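Beta-N-acetylhexosaminidase (Streptomyces plicatus, PDB 1JAK) hydrolyses terminal beta-linked N-acetylhexosamine residues as a family 20 glycoside hydrolase, probably by substrate-assisted catalysis on an alpha/beta barrel. Local coordinates at residues A[208-211]-A[212-215]; A[329-332]-A[333-337]; A[454-457]-A[458-461]. All coordinates share one frame; numbering follows the deposited sequence.

In the fold
Going along the chain from the N terminus, the three contacts follow in series, none nested in or crossing another, and all within the family 20 catalytic domain. Contact 1 (208-215) spans the short helix 210-213 and the residues flanking it, in the excursion between barrel strands 190-194 and 246-250. Contact 2 (329-337) lies on helix 326-342, which carries the chain from strand 313-315 to strand 346-350. Contact 3 (454-461) begins helix 455-462 after strand 440-447. Each is local, closing a turn or two of backbone and no long loop. Contacts 1 and 2 are closest, with nearest atoms about 12 Å apart, and both touch helix 292-307; contact 3 instead packs on helix 173-184.

Contact 1: residues A[208-211]-A[212-215]; sequences WPRL and ATYG
Arg210 and Tyr214 run side by side, and the NH2 end of the guanidinium sits over one face of the tyrosine ring, NH2 coming 3.7 Å from Tyr214 CG. The two planes are 26° apart, and Arg210 CZ lies 4.8 Å from the centroid of the Tyr214 ring, an off-centre cation-pi contact. The arginine chain gets there by bending at chi3 (61°), while its NE donates to Ser263 O, a second hold on the group. Next to this pair the backbone closes the turn: Arg210 O takes two donors, Tyr214 N at 2.8 Å and Gly215 N at 3.0 Å. Thr213 N makes only a weak bond to Pro209 O. One water accepts from Ala212 N at 3.1 Å and lies 2.9 Å from Trp208 O, at the start of this short helix. Further out, Tyr264 OH bonds to Arg210 N, and Asp300 holds Trp208 NE1. Leu211 and Tyr214 pack on helix 258-263, Leu211 also reaches Phe297 of helix 292-307, and Trp208 meets Val293 of that same helix, so the turn is seated against two helices of the catalytic domain.

Contact 2: residues A[329-332]-A[333-337]; sequences FVAF and MKRVQ
With CG anti to the backbone N in Phe332 as in Phe329 (chi1 178°), while Met333 folds back through chi1 -71° and chi2 -55°, the methionine is brought against both aromatic rings. This is side-chain packing along helix 326-342, within and between its turns, the helix of a beta-alpha-beta unit in the TIM-type barrel, between strands 313-315 and 346-350. Met333 CG stands over one face of the Phe329 ring, toward its rim, in a CH-pi contact 4.2 Å from the centroid. The chain then runs on until its terminal methyl CE touches Phe329 CZ at 3.8 Å. The sulfur makes two Met-aromatic contacts: it lies oblique to the Phe329 ring and at the edge of Phe332, where SD is 4.0 Å from Phe332 CD2. One turn on, Val336 lays CG1 over a face of the Phe332 ring, and its second methyl, CG2, meets CE2 of the same ring. Pro254 touches both phenylalanines, and helix 292-307 packs against Phe332 and Val336, so this side of the helix is buried.

The backbone follows the regular i to i+4 pattern, with Met333 N bonded to Phe329 O at 2.9 Å and Val336 N bonded to Phe332 O at the same length. Beside Met333, which touches Ala356, the Gln337 amide bonds to Glu357 O and Val359 N and Lys334 NZ forms a salt bridge with Glu357, tying the helix to the loop beyond strand 346-350. Arg335 hands its NH1 to Tyr295 OH, and its guanidinium lies flat against Ala331, whose CB sits over the centre of one face, 4.1 Å from Arg335 CZ.

Contact 3: residues A[454-457]-A[458-461]; sequences DPDQ and LDYM
Pro455 O accepts from two donors, Asp459 N at 3.1 Å and a water at 2.9 Å. The same water donates to Asp459 OD1 at 2.8 Å, so it links the first-turn carbonyl to the carboxylate one turn later. That carboxylate folds back over the turn because Asp459 CG lies anti to its own carbonyl carbon, beside the backbone N (chi1 -73°).

The N terminus of helix 455-462 is closed by a capping box. Asp454 is the N-cap: its OD1 accepts from Gln457 N at 2.8 Å, met on the syn side but 33° out of the carboxylate plane. In return Gln457 OE1 takes Asp454 N in a weak bond, and Ser453 N also bonds to OE1, so the amide oxygen draws together two successive backbone N-H groups ahead of the helix. Beyond the cap the regular i to i+4 ladder begins with Leu458 N to Asp454 O at 3.2 Å and continues through Tyr460 N to Asp456 O.

Helix 173-184 lies alongside: Pro455 packs on Glu175 and Arg178, while Leu458 rests on Phe171 in the preceding loop. At the far end of this segment Met461 touches Leu452, and its side chain is about 10 Å from the bound inhibitor. Asp456 OD1 and Asp459 OD2 stand 4.4 Å apart, a like-charged pair that Arg178 bridges with salt bridges to both, with Arg182 adding a second partner for Asp459. The positive charge of the shared arginine probably offsets their repulsion and favours both carboxylates remaining ionised, and the salt bridges to Arg178 and Arg182 tie this helix start to helix 173-184.

Contact 1: residues A[208-211]-A[212-215]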
loop_
_atom_site.group_PDB
_atom_site.type_symbol
_atom_site.label_atom_id
_atom_site.label_comp_id
_atom_site.label_asym_id
_atom_site.label_seq_id
_atom_site.Cartn_x
_atom_site.Cartn_y
_atom_site.Cartn_z
ATOM N N TRP A 208 -11.830 21.488 15.124
ATOM C CA TRP A 208 -12.732 21.885 14.041
ATOM C C TRP A 208 -13.724 20.738 13.826
ATOM O O TRP A 208 -13.657 20.023 12.825
ATOM C CB TRP A 208 -11.943 22.141 12.751
ATOM C CG TRP A 208 -10.909 23.227 12.874
ATOM C CD1 TRP A 208 -9.728 23.162 13.555
ATOM C CD2 TRP A 208 -10.990 24.555 12.339
ATOM N NE1 TRP A 208 -9.070 24.367 13.482
ATOM C CE2 TRP A 208 -9.822 25.240 12.741
ATOM C CE3 TRP A 208 -11.939 25.234 11.560
ATOM C CZ2 TRP A 208 -9.573 26.574 12.391
ATOM C CZ3 TRP A 208 -11.693 26.563 11.210
ATOM C CH2 TRP A 208 -10.519 27.217 11.627
ATOM N N PRO A 209 -14.669 20.563 14.765
ATOM C CA PRO A 209 -15.702 19.521 14.759
ATOM C C PRO A 209 -16.529 19.344 13.489
ATOM O O PRO A 209 -16.924 18.223 13.163
ATOM C CB PRO A 209 -16.579 19.897 15.951
ATOM C CG PRO A 209 -15.638 20.593 16.866
ATOM C CD PRO A 209 -14.859 21.463 15.918
ATOM N N ARG A 210 -16.800 20.436 12.778
ATOM C CA ARG A 210 -17.611 20.363 11.563
ATOM C C ARG A 210 -16.939 19.672 10.384
ATOM O O ARG A 210 -17.619 19.237 9.452
ATOM C CB ARG A 210 -18.062 21.763 11.135
ATOM C CG ARG A 210 -19.130 22.379 12.028
ATOM C CD ARG A 210 -19.436 23.810 11.604
ATOM N NE ARG A 210 -19.937 23.902 10.233
ATOM C CZ ARG A 210 -21.140 23.490 9.841
ATOM N NH1 ARG A 210 -21.979 22.948 10.715
ATOM N NH2 ARG A 210 -21.509 23.625 8.573
ATOM N N LEU A 211 -15.614 19.573 10.408
ATOM C CA LEU A 211 -14.914 18.918 9.309
ATOM C C LEU A 211 -15.455 17.506 9.135
ATOM O O LEU A 211 -15.767 17.087 8.023
ATOM C CB LEU A 211 -13.407 18.871 9.570
ATOM C CG LEU A 211 -12.680 20.220 9.597
ATOM C CD1 LEU A 211 -11.222 20.010 9.959
ATOM C CD2 LEU A 211 -12.795 20.899 8.234
ATOM N N ALA A 212 -15.590 16.780 10.242
ATOM C CA ALA A 212 -16.102 15.419 10.178
ATOM C C ALA A 212 -17.625 15.345 10.093
ATOM O O ALA A 212 -18.167 14.655 9.230
ATOM C CB ALA A 212 -15.609 14.616 11.388
ATOM N N THR A 213 -18.316 16.057 10.982
ATOM C CA THR A 213 -19.775 16.017 11.013
ATOM C C THR A 213 -20.462 16.579 9.775
ATOM O O THR A 213 -21.535 16.111 9.391
ATOM C CB THR A 213 -20.321 16.736 12.262
ATOM O OG1 THR A 213 -19.964 18.120 12.216
ATOM C CG2 THR A 213 -19.740 16.113 13.518
ATOM N N TYR A 214 -19.851 17.581 9.149
ATOM C CA TYR A 214 -20.423 18.167 7.943
ATOM C C TYR A 214 -19.597 17.762 6.724
ATOM O O TYR A 214 -20.128 17.217 5.754
ATOM C CB TYR A 214 -20.458 19.693 8.043
ATOM C CG TYR A 214 -21.231 20.341 6.913
ATOM C CD1 TYR A 214 -22.623 20.285 6.875
ATOM C CD2 TYR A 214 -20.567 20.989 5.867
ATOM C CE1 TYR A 214 -23.341 20.859 5.820
ATOM C CE2 TYR A 214 -21.273 21.564 4.812
ATOM C CZ TYR A 214 -22.656 21.497 4.794
ATOM O OH TYR A 214 -23.357 22.074 3.758
ATOM N N GLY A 215 -18.294 18.023 6.785
ATOM C CA GLY A 215 -17.415 17.690 5.675
ATOM C C GLY A 215 -17.377 16.214 5.322
ATOM O O GLY A 215 -17.055 15.847 4.192
HETATM O O HOH W 1 -13.833 17.111 12.734
#

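Contact 2: residues A[329-332]-A[333-337]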
loop_
_atom_site.group_PDB
_atom_site.type_symbol
_atom_site.label_atom_id
_atom_site.label_comp_id
_atom_site.label_asym_id
_atom_site.label_seq_id
_atom_site.Cartn_x
_atom_site.Cartn_y
_atom_site.Cartn_z
ATOM N N PHE A 329 0.986 29.148 -4.298
ATOM C CA PHE A 329 1.253 27.748 -3.980
ATOM C C PHE A 329 2.629 27.650 -3.325
ATOM O O PHE A 329 2.792 27.001 -2.289
ATOM C CB PHE A 329 1.227 26.901 -5.254
ATOM C CG PHE A 329 1.547 25.447 -5.027
ATOM C CD1 PHE A 329 0.578 24.572 -4.546
ATOM C CD2 PHE A 329 2.817 24.953 -5.305
ATOM C CE1 PHE A 329 0.871 23.221 -4.351
ATOM C CE2 PHE A 329 3.122 23.605 -5.113
ATOM C CZ PHE A 329 2.145 22.738 -4.636
ATOM N N VAL A 330 3.620 28.299 -3.930
ATOM C CA VAL A 330 4.974 28.278 -3.387
ATOM C C VAL A 330 5.007 28.909 -1.996
ATOM O O VAL A 330 5.608 28.358 -1.075
ATOM C CB VAL A 330 5.968 29.020 -4.317
ATOM C CG1 VAL A 330 7.359 29.038 -3.688
ATOM C CG2 VAL A 330 6.020 28.333 -5.674
ATOM N N ALA A 331 4.356 30.059 -1.840
ATOM C CA ALA A 331 4.317 30.734 -0.546
ATOM C C ALA A 331 3.655 29.837 0.497
ATOM O O ALA A 331 4.138 29.718 1.624
ATOM C CB ALA A 331 3.554 32.055 -0.661
ATOM N N PHE A 332 2.548 29.207 0.111
ATOM C CA PHE A 332 1.814 28.318 1.007
ATOM C C PHE A 332 2.687 27.165 1.492
ATOM O O PHE A 332 2.760 26.885 2.692
ATOM C CB PHE A 332 0.586 27.745 0.293
ATOM C CG PHE A 332 -0.236 26.816 1.147
ATOM C CD1 PHE A 332 -1.167 27.318 2.052
ATOM C CD2 PHE A 332 -0.069 25.438 1.053
ATOM C CE1 PHE A 332 -1.926 26.458 2.853
ATOM C CE2 PHE A 332 -0.822 24.570 1.849
ATOM C CZ PHE A 332 -1.751 25.081 2.749
ATOM N N MET A 333 3.342 26.488 0.559
ATOM C CA MET A 333 4.191 25.358 0.919
ATOM C C MET A 333 5.389 25.772 1.763
ATOM O O MET A 333 5.843 25.011 2.614
ATOM C CB MET A 333 4.647 24.616 -0.337
ATOM C CG MET A 333 3.513 23.854 -1.011
ATOM S SD MET A 333 2.705 22.719 0.151
ATOM C CE MET A 333 1.894 21.575 -1.000
ATOM N N LYS A 334 5.902 26.977 1.534
ATOM C CA LYS A 334 7.037 27.464 2.312
ATOM C C LYS A 334 6.603 27.623 3.771
ATOM O O LYS A 334 7.362 27.340 4.701
ATOM C CB LYS A 334 7.510 28.815 1.764
ATOM C CG LYS A 334 8.653 29.454 2.549
ATOM C CD LYS A 334 9.965 28.719 2.332
ATOM C CE LYS A 334 11.115 29.418 3.048
ATOM N NZ LYS A 334 12.434 28.813 2.705
ATOM N N ARG A 335 5.363 28.061 3.955
ATOM C CA ARG A 335 4.801 28.286 5.282
ATOM C C ARG A 335 4.334 27.026 6.007
ATOM O O ARG A 335 4.502 26.910 7.222
ATOM C CB ARG A 335 3.627 29.263 5.181
ATOM C CG ARG A 335 4.008 30.634 4.642
ATOM C CD ARG A 335 2.783 31.419 4.201
ATOM N NE ARG A 335 3.145 32.733 3.675
ATOM C CZ ARG A 335 2.318 33.523 2.999
ATOM N NH1 ARG A 335 1.073 33.134 2.760
ATOM N NH2 ARG A 335 2.735 34.705 2.560
ATOM N N VAL A 336 3.757 26.080 5.273
ATOM C CA VAL A 336 3.232 24.872 5.904
ATOM C C VAL A 336 4.181 23.691 6.109
ATOM O O VAL A 336 4.018 22.937 7.068
ATOM C CB VAL A 336 1.979 24.358 5.157
ATOM C CG1 VAL A 336 0.892 25.420 5.181
ATOM C CG2 VAL A 336 2.338 23.992 3.730
ATOM N N GLN A 337 5.164 23.510 5.232
ATOM C CA GLN A 337 6.074 22.378 5.404
ATOM C C GLN A 337 6.691 22.322 6.801
ATOM O O GLN A 337 6.750 21.253 7.412
ATOM C CB GLN A 337 7.190 22.399 4.356
ATOM C CG GLN A 337 6.726 22.098 2.941
ATOM C CD GLN A 337 7.885 21.974 1.972
ATOM O OE1 GLN A 337 8.544 20.935 1.903
ATOM N NE2 GLN A 337 8.150 23.042 1.227
#

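Contact 3: residues A[454-457]-A[458-461]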
loop_
_atom_site.group_PDB
_atom_site.type_symbol
_atom_site.label_atom_id
_atom_site.label_comp_id
_atom_site.label_asym_id
_atom_site.label_seq_id
_atom_site.Cartn_x
_atom_site.Cartn_y
_atom_site.Cartn_z
ATOM N N ASP A 454 -17.556 -0.176 -3.431
ATOM C CA ASP A 454 -17.614 -1.347 -2.561
ATOM C C ASP A 454 -16.328 -2.162 -2.636
ATOM O O ASP A 454 -15.574 -2.064 -3.607
ATOM C CB ASP A 454 -18.841 -2.216 -2.875
ATOM C CG ASP A 454 -18.747 -2.914 -4.205
ATOM O OD1 ASP A 454 -17.785 -3.686 -4.406
ATOM O OD2 ASP A 454 -19.648 -2.698 -5.045
ATOM N N PRO A 455 -16.051 -2.964 -1.595
ATOM C CA PRO A 455 -14.846 -3.798 -1.525
ATOM C C PRO A 455 -14.564 -4.674 -2.739
ATOM O O PRO A 455 -13.408 -4.856 -3.112
ATOM C CB PRO A 455 -15.071 -4.617 -0.259
ATOM C CG PRO A 455 -15.816 -3.661 0.610
ATOM C CD PRO A 455 -16.829 -3.078 -0.348
ATOM N N ASP A 456 -15.610 -5.225 -3.348
ATOM C CA ASP A 456 -15.417 -6.078 -4.516
ATOM C C ASP A 456 -14.901 -5.280 -5.710
ATOM O O ASP A 456 -14.113 -5.787 -6.511
ATOM C CB ASP A 456 -16.717 -6.792 -4.891
ATOM C CG ASP A 456 -17.166 -7.783 -3.830
ATOM O OD1 ASP A 456 -16.306 -8.268 -3.065
ATOM O OD2 ASP A 456 -18.376 -8.090 -3.773
ATOM N N GLN A 457 -15.349 -4.035 -5.837
ATOM C CA GLN A 457 -14.895 -3.189 -6.935
ATOM C C GLN A 457 -13.436 -2.810 -6.700
ATOM O O GLN A 457 -12.654 -2.691 -7.648
ATOM C CB GLN A 457 -15.769 -1.936 -7.041
ATOM C CG GLN A 457 -17.228 -2.255 -7.335
ATOM C CD GLN A 457 -18.074 -1.014 -7.516
ATOM O OE1 GLN A 457 -17.865 -0.008 -6.842
ATOM N NE2 GLN A 457 -19.051 -1.086 -8.415
ATOM N N LEU A 458 -13.065 -2.621 -5.438
ATOM C CA LEU A 458 -11.677 -2.303 -5.124
ATOM C C LEU A 458 -10.805 -3.468 -5.592
ATOM O O LEU A 458 -9.752 -3.260 -6.196
ATOM C CB LEU A 458 -11.485 -2.100 -3.620
ATOM C CG LEU A 458 -12.200 -0.916 -2.968
ATOM C CD1 LEU A 458 -11.834 -0.871 -1.490
ATOM C CD2 LEU A 458 -11.800 0.383 -3.657
ATOM N N ASP A 459 -11.245 -4.695 -5.318
ATOM C CA ASP A 459 -10.478 -5.873 -5.723
ATOM C C ASP A 459 -10.298 -5.970 -7.236
ATOM O O ASP A 459 -9.198 -6.235 -7.723
ATOM C CB ASP A 459 -11.146 -7.173 -5.239
ATOM C CG ASP A 459 -11.003 -7.397 -3.743
ATOM O OD1 ASP A 459 -10.013 -6.922 -3.148
ATOM O OD2 ASP A 459 -11.882 -8.071 -3.163
ATOM N N TYR A 460 -11.382 -5.762 -7.978
ATOM C CA TYR A 460 -11.329 -5.863 -9.432
ATOM C C TYR A 460 -10.327 -4.905 -10.076
ATOM O O TYR A 460 -9.697 -5.245 -11.081
ATOM C CB TYR A 460 -12.720 -5.632 -10.025
ATOM C CG TYR A 460 -12.750 -5.725 -11.533
ATOM C CD1 TYR A 460 -12.745 -6.961 -12.180
ATOM C CD2 TYR A 460 -12.752 -4.571 -12.311
ATOM C CE1 TYR A 460 -12.739 -7.040 -13.579
ATOM C CE2 TYR A 460 -12.745 -4.637 -13.698
ATOM C CZ TYR A 460 -12.739 -5.869 -14.325
ATOM O OH TYR A 460 -12.730 -5.916 -15.700
ATOM N N MET A 461 -10.173 -3.718 -9.495
ATOM C CA MET A 461 -9.241 -2.734 -10.036
ATOM C C MET A 461 -7.838 -2.898 -9.454
ATOM O O MET A 461 -6.848 -2.566 -10.103
ATOM C CB MET A 461 -9.758 -1.313 -9.781
ATOM C CG MET A 461 -11.052 -0.980 -10.534
ATOM S SD MET A 461 -10.969 -1.326 -12.312
ATOM C CE MET A 461 -9.860 -0.021 -12.881
HETATM O O HOH W 2 -11.335 -5.405 -1.156
#